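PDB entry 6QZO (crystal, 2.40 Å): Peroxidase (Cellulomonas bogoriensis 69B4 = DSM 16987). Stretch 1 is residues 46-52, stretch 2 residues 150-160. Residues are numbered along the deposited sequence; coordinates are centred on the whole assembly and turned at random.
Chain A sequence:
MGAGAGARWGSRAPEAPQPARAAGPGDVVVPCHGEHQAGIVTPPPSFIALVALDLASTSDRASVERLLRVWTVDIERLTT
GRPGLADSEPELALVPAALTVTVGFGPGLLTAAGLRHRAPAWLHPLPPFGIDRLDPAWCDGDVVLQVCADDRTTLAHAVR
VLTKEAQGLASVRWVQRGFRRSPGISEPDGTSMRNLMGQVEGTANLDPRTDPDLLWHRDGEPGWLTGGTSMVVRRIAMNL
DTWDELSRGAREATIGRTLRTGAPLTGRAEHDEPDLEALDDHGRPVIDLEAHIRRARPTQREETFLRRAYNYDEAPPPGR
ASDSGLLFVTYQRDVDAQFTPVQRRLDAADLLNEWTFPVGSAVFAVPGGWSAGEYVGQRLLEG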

ATOM      1  N   SER A  46       9.563   4.007   5.090  1.00 18.78           N
ATOM      2  CA  SER A  46       8.421   3.071   5.253  1.00 18.51           C
ATOM      3  C   SER A  46       7.986   2.453   3.919  1.00 17.96           C
ATOM      4  O   SER A  46       7.592   1.263   3.937  1.00 17.73           O
ATOM      5  CB  SER A  46       7.283   3.755   5.947  1.00 18.74           C
ATOM      6  OG  SER A  46       7.640   4.107   7.272  1.00 19.46           O
ATOM      7  N   PHE A  47       8.016   3.194   2.805  1.00 18.07           N
ATOM      8  CA  PHE A  47       7.373   2.732   1.545  1.00 17.95           C
ATOM      9  C   PHE A  47       8.327   2.794   0.351  1.00 17.68           C
ATOM     10  O   PHE A  47       9.265   3.626   0.349  1.00 18.23           O
ATOM     11  CB  PHE A  47       6.096   3.526   1.287  1.00 18.52           C
ATOM     12  CG  PHE A  47       5.211   3.560   2.502  1.00 19.23           C
ATOM     13  CD1 PHE A  47       4.676   2.383   3.007  1.00 19.79           C
ATOM     14  CD2 PHE A  47       4.995   4.736   3.192  1.00 19.76           C
ATOM     15  CE1 PHE A  47       3.900   2.392   4.158  1.00 20.13           C
ATOM     16  CE2 PHE A  47       4.206   4.746   4.335  1.00 20.60           C
ATOM     17  CZ  PHE A  47       3.667   3.572   4.822  1.00 20.18           C
ATOM     18  N   ILE A  48       8.044   1.926  -0.628  1.00 16.89           N
ATOM     19  CA  ILE A  48       8.790   1.766  -1.907  1.00 16.74           C
ATOM     20  C   ILE A  48       7.815   1.482  -3.052  1.00 16.77           C
ATOM     21  O   ILE A  48       6.864   0.704  -2.861  1.00 16.62           O
ATOM     22  CB  ILE A  48       9.828   0.632  -1.825  1.00 16.62           C
ATOM     23  CG1 ILE A  48      10.758   0.658  -3.030  1.00 16.68           C
ATOM     24  CG2 ILE A  48       9.165  -0.734  -1.654  1.00 16.48           C
ATOM     25  CD1 ILE A  48      12.054  -0.091  -2.793  1.00 16.81           C
ATOM     26  N   ALA A  49       8.089   2.076  -4.209  1.00 16.98           N
ATOM     27  CA  ALA A  49       7.521   1.665  -5.509  1.00 17.05           C
ATOM     28  C   ALA A  49       8.696   1.559  -6.471  1.00 17.03           C
ATOM     29  O   ALA A  49       9.373   2.569  -6.655  1.00 16.45           O
ATOM     30  CB  ALA A  49       6.487   2.653  -5.982  1.00 17.37           C
ATOM     31  N   LEU A  50       8.992   0.357  -6.965  1.00 17.43           N
ATOM     32  CA  LEU A  50       9.931   0.180  -8.088  1.00 17.61           C
ATOM     33  C   LEU A  50       9.111   0.244  -9.373  1.00 17.50           C
ATOM     34  O   LEU A  50       8.247  -0.647  -9.564  1.00 17.62           O
ATOM     35  CB  LEU A  50      10.603  -1.183  -7.969  1.00 17.93           C
ATOM     36  CG  LEU A  50      11.649  -1.437  -6.900  1.00 18.38           C
ATOM     37  CD1 LEU A  50      12.867  -0.591  -7.098  1.00 18.57           C
ATOM     38  CD2 LEU A  50      11.135  -1.315  -5.484  1.00 19.13           C
ATOM     39  N   VAL A  51       9.352   1.278 -10.179  1.00 16.91           N
ATOM     40  CA  VAL A  51       8.690   1.468 -11.494  1.00 17.38           C
ATOM     41  C   VAL A  51       9.688   1.138 -12.610  1.00 17.63           C
ATOM     42  O   VAL A  51      10.607   1.938 -12.837  1.00 17.75           O
ATOM     43  CB  VAL A  51       8.121   2.889 -11.635  1.00 17.58           C
ATOM     44  CG1 VAL A  51       7.304   3.027 -12.908  1.00 17.66           C
ATOM     45  CG2 VAL A  51       7.277   3.277 -10.421  1.00 17.85           C
ATOM     46  N   ALA A  52       9.520  -0.020 -13.240  1.00 17.57           N
ATOM     47  CA  ALA A  52      10.238  -0.427 -14.457  1.00 17.86           C
ATOM     48  C   ALA A  52       9.525   0.173 -15.664  1.00 18.44           C
ATOM     49  O   ALA A  52       8.285   0.039 -15.761  1.00 18.54           O
ATOM     50  CB  ALA A  52      10.310  -1.934 -14.561  1.00 17.74           C
TER
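Stretch 2, residues 150-160: DDRTTLAHAVR

Helix 152-160 of stretch 2 packs along strand 47-52 of stretch 1, the two running in nearly the same direction with a signed crossing angle of -18° and an axis separation of 9.0 Å at closest. Asp150 (phi/psi -89/10) and the extended Asp151 (-148/134) lead into the helix, and Asp151 caps it: its OD1 accepts from Thr154 N at 3.1 Å and, in a weak bond, from Thr153 N at 3.0 Å. From Leu155 N to Asp151 O (3.2 Å) onward, i to i-4 backbone bonds continue to Arg160.

The polar contact lies at the start of both stretches, where the CA atoms of Ser46 and Asp150 are 4.8 Å apart. The CB of Asp150 points away, but its carboxylate returns so that OD1 accepts a hydrogen bond from Ser46 N (2.8 Å, 154°).

The Phe47 ring meets the helix entry edge-on, with CD2 3.7 Å from Asp151 N and CE2 3.8 Å from Asp150 O.

Apolar contacts follow the alternation of the strand, as Phe47, Ala49 and Val51 point toward the helix while Ile48 and Leu50 point away. Leu155 and Val159, one helical turn apart, receive them: Leu155 CD2 lies 3.7 Å from Phe47 CB and 4.3 Å from Ala49 CB; Val159 CG2 lies 3.9 Å from Ala49 CB, and its CG1 4.1 Å from Val51 CG2.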

ATOM      1  N   ASP A 150       8.395   8.039   3.342  1.00 16.70           N
ATOM      2  CA  ASP A 150       7.728   7.733   4.631  1.00 17.04           C
ATOM      3  C   ASP A 150       6.239   8.072   4.549  1.00 17.36           C
ATOM      4  O   ASP A 150       5.593   8.056   5.612  1.00 18.14           O
ATOM      5  CB  ASP A 150       8.393   8.498   5.781  1.00 17.39           C
ATOM      6  CG  ASP A 150       9.573   7.778   6.382  1.00 17.32           C
ATOM      7  OD1 ASP A 150       9.585   6.522   6.313  1.00 16.84           O
ATOM      8  OD2 ASP A 150      10.464   8.471   6.914  1.00 17.92           O
ATOM      9  N   ASP A 151       5.721   8.371   3.355  1.00 17.39           N
ATOM     10  CA  ASP A 151       4.293   8.732   3.141  1.00 17.72           C
ATOM     11  C   ASP A 151       3.823   8.252   1.768  1.00 17.66           C
ATOM     12  O   ASP A 151       4.505   8.517   0.787  1.00 17.93           O
ATOM     13  CB  ASP A 151       4.073  10.237   3.271  1.00 18.15           C
ATOM     14  CG  ASP A 151       2.596  10.591   3.264  1.00 18.46           C
ATOM     15  OD1 ASP A 151       2.032  10.737   2.161  1.00 18.36           O
ATOM     16  OD2 ASP A 151       2.002  10.641   4.373  1.00 18.81           O
ATOM     17  N   ARG A 152       2.649   7.617   1.718  1.00 18.37           N
ATOM     18  CA  ARG A 152       2.109   6.903   0.537  1.00 18.31           C
ATOM     19  C   ARG A 152       1.520   7.898  -0.470  1.00 18.05           C
ATOM     20  O   ARG A 152       1.542   7.597  -1.679  1.00 18.17           O
ATOM     21  CB  ARG A 152       1.096   5.860   0.981  1.00 19.19           C
ATOM     22  CG  ARG A 152       0.761   4.861  -0.100  1.00 20.01           C
ATOM     23  CD  ARG A 152       1.895   4.007  -0.620  1.00 20.03           C
ATOM     24  NE  ARG A 152       1.236   3.228  -1.644  1.00 20.77           N
ATOM     25  CZ  ARG A 152       0.948   3.618  -2.899  1.00 21.00           C
ATOM     26  NH1 ARG A 152       1.257   4.826  -3.353  1.00 21.28           N
ATOM     27  NH2 ARG A 152       0.295   2.783  -3.684  1.00 21.05           N
ATOM     28  N   THR A 153       0.999   9.026  -0.013  1.00 17.68           N
ATOM     29  CA  THR A 153       0.464  10.089  -0.905  1.00 17.48           C
ATOM     30  C   THR A 153       1.637  10.762  -1.622  1.00 17.53           C
ATOM     31  O   THR A 153       1.541  10.952  -2.838  1.00 17.50           O
ATOM     32  CB  THR A 153      -0.405  11.086  -0.131  1.00 17.51           C
ATOM     33  OG1 THR A 153      -1.475  10.336   0.431  1.00 17.37           O
ATOM     34  CG2 THR A 153      -0.944  12.196  -1.001  1.00 17.62           C
ATOM     35  N   THR A 154       2.699  11.102  -0.887  1.00 17.88           N
ATOM     36  CA  THR A 154       3.972  11.643  -1.440  1.00 18.07           C
ATOM     37  C   THR A 154       4.497  10.697  -2.523  1.00 17.87           C
ATOM     38  O   THR A 154       4.920  11.177  -3.598  1.00 18.44           O
ATOM     39  CB  THR A 154       5.026  11.829  -0.341  1.00 18.10           C
ATOM     40  OG1 THR A 154       4.501  12.670   0.694  1.00 18.62           O
ATOM     41  CG2 THR A 154       6.307  12.428  -0.875  1.00 18.29           C
ATOM     42  N   LEU A 155       4.462   9.395  -2.245  1.00 17.75           N
ATOM     43  CA  LEU A 155       4.998   8.345  -3.149  1.00 17.65           C
ATOM     44  C   LEU A 155       4.114   8.255  -4.396  1.00 17.53           C
ATOM     45  O   LEU A 155       4.662   8.233  -5.529  1.00 17.57           O
ATOM     46  CB  LEU A 155       5.039   7.028  -2.373  1.00 17.58           C
ATOM     47  CG  LEU A 155       5.736   5.872  -3.079  1.00 17.55           C
ATOM     48  CD1 LEU A 155       7.165   6.216  -3.290  1.00 17.32           C
ATOM     49  CD2 LEU A 155       5.636   4.588  -2.266  1.00 17.62           C
ATOM     50  N   ALA A 156       2.793   8.198  -4.190  1.00 17.28           N
ATOM     51  CA  ALA A 156       1.792   8.127  -5.277  1.00 17.05           C
ATOM     52  C   ALA A 156       2.000   9.325  -6.204  1.00 17.08           C
ATOM     53  O   ALA A 156       1.998   9.150  -7.433  1.00 17.14           O
ATOM     54  CB  ALA A 156       0.402   8.114  -4.714  1.00 17.34           C
ATOM     55  N   HIS A 157       2.175  10.512  -5.634  1.00 17.04           N
ATOM     56  CA  HIS A 157       2.372  11.755  -6.421  1.00 17.07           C
ATOM     57  C   HIS A 157       3.664  11.664  -7.229  1.00 17.08           C
ATOM     58  O   HIS A 157       3.596  11.865  -8.452  1.00 17.15           O
ATOM     59  CB  HIS A 157       2.416  12.993  -5.542  1.00 17.36           C
ATOM     60  CG  HIS A 157       2.482  14.226  -6.367  1.00 17.43           C
ATOM     61  ND1 HIS A 157       1.527  14.507  -7.311  1.00 17.71           N
ATOM     62  CD2 HIS A 157       3.382  15.220  -6.422  1.00 17.47           C
ATOM     63  CE1 HIS A 157       1.834  15.647  -7.901  1.00 17.96           C
ATOM     64  NE2 HIS A 157       2.968  16.099  -7.374  1.00 17.90           N
ATOM     65  N   ALA A 158       4.789  11.391  -6.565  1.00 16.97           N
ATOM     66  CA  ALA A 158       6.111  11.277  -7.213  1.00 17.19           C
ATOM     67  C   ALA A 158       6.018  10.333  -8.410  1.00 17.49           C
ATOM     68  O   ALA A 158       6.457  10.707  -9.514  1.00 17.93           O
ATOM     69  CB  ALA A 158       7.125  10.789  -6.221  1.00 17.01           C
ATOM     70  N   VAL A 159       5.456   9.143  -8.192  1.00 17.58           N
ATOM     71  CA  VAL A 159       5.303   8.095  -9.241  1.00 17.50           C
ATOM     72  C   VAL A 159       4.476   8.667 -10.396  1.00 18.03           C
ATOM     73  O   VAL A 159       4.849   8.441 -11.573  1.00 18.35           O
ATOM     74  CB  VAL A 159       4.675   6.816  -8.648  1.00 17.37           C
ATOM     75  CG1 VAL A 159       4.129   5.877  -9.715  1.00 17.43           C
ATOM     76  CG2 VAL A 159       5.658   6.090  -7.731  1.00 17.15           C
ATOM     77  N   ARG A 160       3.381   9.361 -10.097  1.00 18.46           N
ATOM     78  CA  ARG A 160       2.488   9.955 -11.138  1.00 18.93           C
ATOM     79  C   ARG A 160       3.306  10.966 -11.957  1.00 19.14           C
ATOM     80  O   ARG A 160       3.225  10.933 -13.204  1.00 19.54           O
ATOM     81  CB  ARG A 160       1.258  10.579 -10.466  1.00 19.14           C
ATOM     82  CG  ARG A 160       0.348  11.389 -11.386  1.00 19.64           C
ATOM     83  CD  ARG A 160      -0.430  10.534 -12.351  1.00 19.61           C
ATOM     84  NE  ARG A 160      -1.284  11.284 -13.262  1.00 19.75           N
ATOM     85  CZ  ARG A 160      -1.861  10.770 -14.353  1.00 20.01           C
ATOM     86  NH1 ARG A 160      -1.690   9.495 -14.658  1.00 20.07           N
ATOM     87  NH2 ARG A 160      -2.571  11.528 -15.170  1.00 20.36           N
TER